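Side-chain contacts in lipase-specific foldase (Burkholderia glumae, PDB 2ES4), which assists the folding of the extracellular lipase during its passage through the periplasm: residues B[277-282]-B[321-326]; B[309-314]-B[326-331]. One frame throughout, in Å; residues are numbered along the deposited sequence.

Contact 1: residues B[277-282]-B[321-326]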
loop_
_atom_site.group_PDB
_atom_site.type_symbol
_atom_site.label_atom_id
_atom_site.label_comp_id
_atom_site.label_asym_id
_atom_site.label_seq_id
_atom_site.Cartn_x
_atom_site.Cartn_y
_atom_site.Cartn_z
ATOM N N GLU B 277 -28.611 -5.816 7.902
ATOM C CA GLU B 277 -29.830 -5.463 8.621
ATOM C C GLU B 277 -29.964 -6.249 9.920
ATOM O O GLU B 277 -30.312 -5.673 10.955
ATOM C CB GLU B 277 -31.060 -5.655 7.740
ATOM C CG GLU B 277 -31.188 -4.574 6.678
ATOM C CD GLU B 277 -32.459 -4.675 5.860
ATOM O OE1 GLU B 277 -33.446 -5.288 6.327
ATOM O OE2 GLU B 277 -32.470 -4.122 4.740
ATOM N N ALA B 278 -29.598 -7.531 9.880
ATOM C CA ALA B 278 -29.655 -8.397 11.061
ATOM C C ALA B 278 -28.626 -7.947 12.085
ATOM O O ALA B 278 -28.912 -7.927 13.286
ATOM C CB ALA B 278 -29.409 -9.823 10.686
ATOM N N TRP B 279 -27.449 -7.550 11.600
ATOM C CA TRP B 279 -26.391 -7.055 12.474
ATOM C C TRP B 279 -26.862 -5.787 13.181
ATOM O O TRP B 279 -26.695 -5.657 14.398
ATOM C CB TRP B 279 -25.097 -6.780 11.685
ATOM C CG TRP B 279 -24.106 -5.887 12.411
ATOM C CD1 TRP B 279 -23.861 -4.564 12.160
ATOM C CD2 TRP B 279 -23.290 -6.242 13.535
ATOM N NE1 TRP B 279 -22.952 -4.067 13.063
ATOM C CE2 TRP B 279 -22.582 -5.072 13.919
ATOM C CE3 TRP B 279 -23.086 -7.433 14.261
ATOM C CZ2 TRP B 279 -21.678 -5.055 15.004
ATOM C CZ3 TRP B 279 -22.182 -7.421 15.345
ATOM C CH2 TRP B 279 -21.490 -6.234 15.703
ATOM N N GLN B 280 -27.420 -4.853 12.411
ATOM C CA GLN B 280 -27.909 -3.595 12.971
ATOM C C GLN B 280 -28.959 -3.837 14.042
ATOM O O GLN B 280 -28.904 -3.227 15.104
ATOM C CB GLN B 280 -28.472 -2.690 11.882
ATOM C CG GLN B 280 -27.414 -2.119 10.947
ATOM C CD GLN B 280 -28.017 -1.401 9.753
ATOM O OE1 GLN B 280 -28.817 -0.475 9.909
ATOM N NE2 GLN B 280 -27.629 -1.819 8.550
ATOM N N THR B 281 -29.856 -4.791 13.795
ATOM C CA THR B 281 -30.904 -5.128 14.756
ATOM C C THR B 281 -30.315 -5.722 16.036
ATOM O O THR B 281 -30.711 -5.337 17.144
ATOM C CB THR B 281 -31.920 -6.105 14.148
ATOM O OG1 THR B 281 -32.593 -5.468 13.058
ATOM C CG2 THR B 281 -32.956 -6.554 15.183
ATOM N N ARG B 282 -29.369 -6.646 15.879
ATOM C CA ARG B 282 -28.726 -7.280 17.025
ATOM C C ARG B 282 -27.880 -6.296 17.820
ATOM O O ARG B 282 -27.896 -6.324 19.053
ATOM C CB ARG B 282 -27.880 -8.474 16.588
ATOM C CG ARG B 282 -28.704 -9.640 16.038
ATOM C CD ARG B 282 -27.846 -10.852 15.675
ATOM N NE ARG B 282 -27.005 -10.639 14.492
ATOM C CZ ARG B 282 -25.683 -10.474 14.515
ATOM N NH1 ARG B 282 -25.020 -10.479 15.670
ATOM N NH2 ARG B 282 -25.017 -10.320 13.378
ATOM N N ALA B 321 -17.710 -9.559 18.679
ATOM C CA ALA B 321 -17.566 -8.895 19.983
ATOM C C ALA B 321 -16.618 -7.709 19.832
ATOM O O ALA B 321 -16.869 -6.623 20.366
ATOM C CB ALA B 321 -17.045 -9.859 21.017
ATOM N N ILE B 322 -15.571 -7.911 19.035
ATOM C CA ILE B 322 -14.592 -6.866 18.765
ATOM C C ILE B 322 -15.248 -5.749 17.965
ATOM O O ILE B 322 -14.995 -4.568 18.218
ATOM C CB ILE B 322 -13.368 -7.421 18.001
ATOM C CG1 ILE B 322 -12.599 -8.391 18.904
ATOM C CG2 ILE B 322 -12.455 -6.282 17.539
ATOM C CD1 ILE B 322 -11.341 -8.969 18.285
ATOM N N ARG B 323 -16.115 -6.125 17.026
ATOM C CA ARG B 323 -16.813 -5.146 16.205
ATOM C C ARG B 323 -17.777 -4.308 17.021
ATOM O O ARG B 323 -17.864 -3.096 16.823
ATOM C CB ARG B 323 -17.569 -5.813 15.059
ATOM C CG ARG B 323 -17.955 -4.820 13.972
ATOM C CD ARG B 323 -18.768 -5.450 12.870
ATOM N NE ARG B 323 -19.218 -4.437 11.916
ATOM C CZ ARG B 323 -20.182 -4.618 11.017
ATOM N NH1 ARG B 323 -20.816 -5.782 10.934
ATOM N NH2 ARG B 323 -20.511 -3.632 10.195
ATOM N N ALA B 324 -18.483 -4.947 17.949
ATOM C CA ALA B 324 -19.426 -4.226 18.798
ATOM C C ALA B 324 -18.673 -3.229 19.680
ATOM O O ALA B 324 -19.153 -2.119 19.907
ATOM C CB ALA B 324 -20.217 -5.180 19.639
ATOM N N ALA B 325 -17.465 -3.605 20.108
ATOM C CA ALA B 325 -16.620 -2.734 20.938
ATOM C C ALA B 325 -16.244 -1.490 20.148
ATOM O O ALA B 325 -16.269 -0.376 20.682
ATOM C CB ALA B 325 -15.372 -3.472 21.400
ATOM N N SER B 326 -15.973 -1.686 18.855
ATOM C CA SER B 326 -15.640 -0.598 17.942
ATOM C C SER B 326 -16.822 0.350 17.797
ATOM O O SER B 326 -16.660 1.560 17.932
ATOM C CB SER B 326 -15.247 -1.141 16.569
ATOM O OG SER B 326 -15.200 -0.100 15.603
#
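Trp279 and Ala324 mark the closest backbone approach of two helical segments, 277-282 and 321-326, with their CA atoms 9.8 Å apart. Both segments are interior to their helices, and the gap is bridged by long side chains. Trp279, its CG anti to the backbone N (chi1 162°), projects its indole at the second helix, where Arg323 lies over one face. The guanidinium is almost parallel to the ring, the planes only 6° apart, and Arg323 CZ sits 3.8 Å from the centroid of the Trp279 five-membered ring, a cation-pi stack. Arg323 NH1 stands 3.5 Å from Trp279 NE1; as both are donors, they meet by stacking and not by a hydrogen bond. Because the Arg323 chain is extended from CG to NE, its CD passes over the six-membered ring, 4.1 Å from that centroid, adding a CH-pi contact. At the far rim Trp279 CH2 touches Ala324 CB at 4.3 Å, an apolar edge contact. Outside the contact, Arg323 NH2 forms a salt bridge with an acidic side chain of the chain of another protein. The indole of helix 263-294 is thus flanked by helix 320-328, with Glu320 and Leu327, and by Phe315, in the turn between helices 300-314 and 320-328.

Contact 2: residues B[309-314]-B[326-331]; sequences QLRQQT and SLDRGA
Asp328 OD2 is shared between two partners: it faces Arg311 NE at 3.7 Å in a long salt bridge and is hydrogen-bonded to Tyr286 OH of helix 263-294. The other carboxylate oxygen, OD1, is held by a hydrogen bond with Tyr283 OH and a salt bridge to Arg290 NH1, both also from helix 263-294. The carboxylate is thus fixed chiefly by that helix, and Arg311 adds a looser electrostatic contribution. OD2 lies in the plane of the Arg311 guanidinium, at its edge, while the two flat groups are turned 57° against each other. The two side chains run antiparallel alongside each other, so that Arg311 CD also comes within 3.9 Å of Asp328 OD2. The bend at chi3 (-68°) turns Arg311 NE out of the line of the chain and sets it beside OD2. NE is buried here without a hydrogen-bond partner, so the distant carboxylate probably compensates it only in part. Within 309-314, Thr314 OG1 donates a 2.7 Å hydrogen bond to Leu310 O, four residues back, approaching from above the carbonyl plane, on the face opposite to Thr314 N. Arg329, which follows Asp328, folds its guanidinium back over Ser326 CA, with NE in a salt bridge to an acidic side chain of the chain of another protein. The arrangement is that of a helical hairpin, 263-294 and 300-314, with the short helix 320-328 laid across it and joined to helix 300-314 by a surface salt bridge.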
loop_
_atom_site.group_PDB
_atom_site.type_symbol
_atom_site.label_atom_id
_atom_site.label_comp_id
_atom_site.label_asym_id
_atom_site.label_seq_id
_atom_site.Cartn_x
_atom_site.Cartn_y
_atom_site.Cartn_z
ATOM N N GLN B 309 -18.211 -8.070 29.291
ATOM C CA GLN B 309 -18.786 -9.386 29.533
ATOM C C GLN B 309 -20.079 -9.555 28.747
ATOM O O GLN B 309 -20.283 -10.588 28.109
ATOM C CB GLN B 309 -19.044 -9.586 31.024
ATOM C CG GLN B 309 -19.703 -10.908 31.377
ATOM C CD GLN B 309 -19.833 -11.112 32.864
ATOM O OE1 GLN B 309 -20.461 -10.315 33.565
ATOM N NE2 GLN B 309 -19.235 -12.186 33.361
ATOM N N LEU B 310 -20.935 -8.532 28.780
ATOM C CA LEU B 310 -22.197 -8.561 28.047
ATOM C C LEU B 310 -21.923 -8.712 26.554
ATOM O O LEU B 310 -22.607 -9.477 25.879
ATOM C CB LEU B 310 -23.003 -7.281 28.289
ATOM C CG LEU B 310 -24.266 -7.107 27.435
ATOM C CD1 LEU B 310 -25.311 -8.152 27.794
ATOM C CD2 LEU B 310 -24.809 -5.724 27.595
ATOM N N ARG B 311 -20.903 -8.009 26.062
ATOM C CA ARG B 311 -20.532 -8.082 24.651
ATOM C C ARG B 311 -20.084 -9.483 24.273
ATOM O O ARG B 311 -20.516 -10.015 23.252
ATOM C CB ARG B 311 -19.412 -7.114 24.335
ATOM C CG ARG B 311 -19.826 -5.934 23.531
ATOM C CD ARG B 311 -18.683 -5.124 22.988
ATOM N NE ARG B 311 -17.890 -4.421 23.988
ATOM C CZ ARG B 311 -16.810 -4.923 24.579
ATOM N NH1 ARG B 311 -16.383 -6.149 24.278
ATOM N NH2 ARG B 311 -16.175 -4.215 25.497
ATOM N N GLN B 312 -19.256 -10.084 25.130
ATOM C CA GLN B 312 -18.748 -11.440 24.921
ATOM C C GLN B 312 -19.835 -12.498 24.926
ATOM O O GLN B 312 -19.729 -13.500 24.220
ATOM C CB GLN B 312 -17.700 -11.791 25.980
ATOM C CG GLN B 312 -16.250 -11.679 25.520
ATOM C CD GLN B 312 -15.837 -10.262 25.161
ATOM O OE1 GLN B 312 -16.252 -9.720 24.136
ATOM N NE2 GLN B 312 -15.010 -9.656 26.003
ATOM N N GLN B 313 -20.882 -12.268 25.711
ATOM C CA GLN B 313 -21.988 -13.217 25.800
ATOM C C GLN B 313 -23.006 -13.038 24.684
ATOM O O GLN B 313 -23.641 -14.003 24.256
ATOM C CB GLN B 313 -22.690 -13.093 27.151
ATOM C CG GLN B 313 -21.776 -13.298 28.346
ATOM C CD GLN B 313 -22.465 -13.023 29.665
ATOM O OE1 GLN B 313 -23.093 -11.978 29.853
ATOM N NE2 GLN B 313 -22.344 -13.961 30.595
ATOM N N THR B 314 -23.134 -11.805 24.202
ATOM C CA THR B 314 -24.089 -11.462 23.151
ATOM C C THR B 314 -23.601 -11.753 21.728
ATOM O O THR B 314 -24.385 -12.174 20.870
ATOM C CB THR B 314 -24.483 -9.963 23.252
ATOM O OG1 THR B 314 -24.975 -9.689 24.572
ATOM C CG2 THR B 314 -25.561 -9.598 22.243
ATOM N N SER B 326 -15.973 -1.686 18.855
ATOM C CA SER B 326 -15.640 -0.598 17.942
ATOM C C SER B 326 -16.822 0.350 17.797
ATOM O O SER B 326 -16.660 1.560 17.932
ATOM C CB SER B 326 -15.247 -1.141 16.569
ATOM O OG SER B 326 -15.200 -0.100 15.603
ATOM N N LEU B 327 -18.005 -0.205 17.543
ATOM C CA LEU B 327 -19.202 0.616 17.407
ATOM C C LEU B 327 -19.556 1.372 18.680
ATOM O O LEU B 327 -20.055 2.494 18.619
ATOM C CB LEU B 327 -20.387 -0.199 16.909
ATOM C CG LEU B 327 -20.594 -0.300 15.395
ATOM C CD1 LEU B 327 -19.311 -0.687 14.699
ATOM C CD2 LEU B 327 -21.707 -1.279 15.075
ATOM N N ASP B 328 -19.230 0.780 19.826
ATOM C CA ASP B 328 -19.482 1.413 21.125
ATOM C C ASP B 328 -18.616 2.653 21.349
ATOM O O ASP B 328 -18.970 3.527 22.148
ATOM C CB ASP B 328 -19.216 0.437 22.270
ATOM C CG ASP B 328 -20.305 -0.607 22.437
ATOM O OD1 ASP B 328 -21.371 -0.517 21.797
ATOM O OD2 ASP B 328 -20.091 -1.525 23.248
ATOM N N ARG B 329 -17.491 2.726 20.639
ATOM C CA ARG B 329 -16.562 3.846 20.764
ATOM C C ARG B 329 -16.879 5.042 19.874
ATOM O O ARG B 329 -16.055 5.944 19.715
ATOM C CB ARG B 329 -15.120 3.374 20.542
ATOM C CG ARG B 329 -14.601 2.466 21.647
ATOM C CD ARG B 329 -13.103 2.193 21.515
ATOM N NE ARG B 329 -12.773 1.385 20.341
ATOM C CZ ARG B 329 -12.717 0.055 20.319
ATOM N NH1 ARG B 329 -12.970 -0.658 21.413
ATOM N NH2 ARG B 329 -12.401 -0.570 19.195
ATOM N N GLY B 330 -18.085 5.068 19.325
ATOM C CA GLY B 330 -18.472 6.180 18.485
ATOM C C GLY B 330 -19.950 6.451 18.547
ATOM O O GLY B 330 -20.628 6.007 19.476
ATOM N N ALA B 331 -20.444 7.187 17.555
ATOM C CA ALA B 331 -21.856 7.537 17.471
ATOM C C ALA B 331 -22.622 6.482 16.677
ATOM O O ALA B 331 -22.762 6.584 15.455
ATOM C CB ALA B 331 -22.017 8.909 16.832
#

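Overall arrangement
Contacts 1 and 2 lie with centres about 8 Å apart, on the same side of the chain's centre, and both use helix 320-328, with Ser326 common to the two. Along the chain their segments alternate: 277-282, 309-314, 321-326, 326-331. The short last helix therefore joins helix 263-294 through contact 1 and helix 300-314 through contact 2. The contacts also touch directly: Trp279 NE1 packs on Leu327 CD2 at 3.7 Å, and Arg311 CD lies 3.5 Å from Ala325 N. Together they tie the last helix to both arms of the preceding hairpin near the C-terminus; that helix also meets the chain of another protein, consistent with a lipase-binding surface.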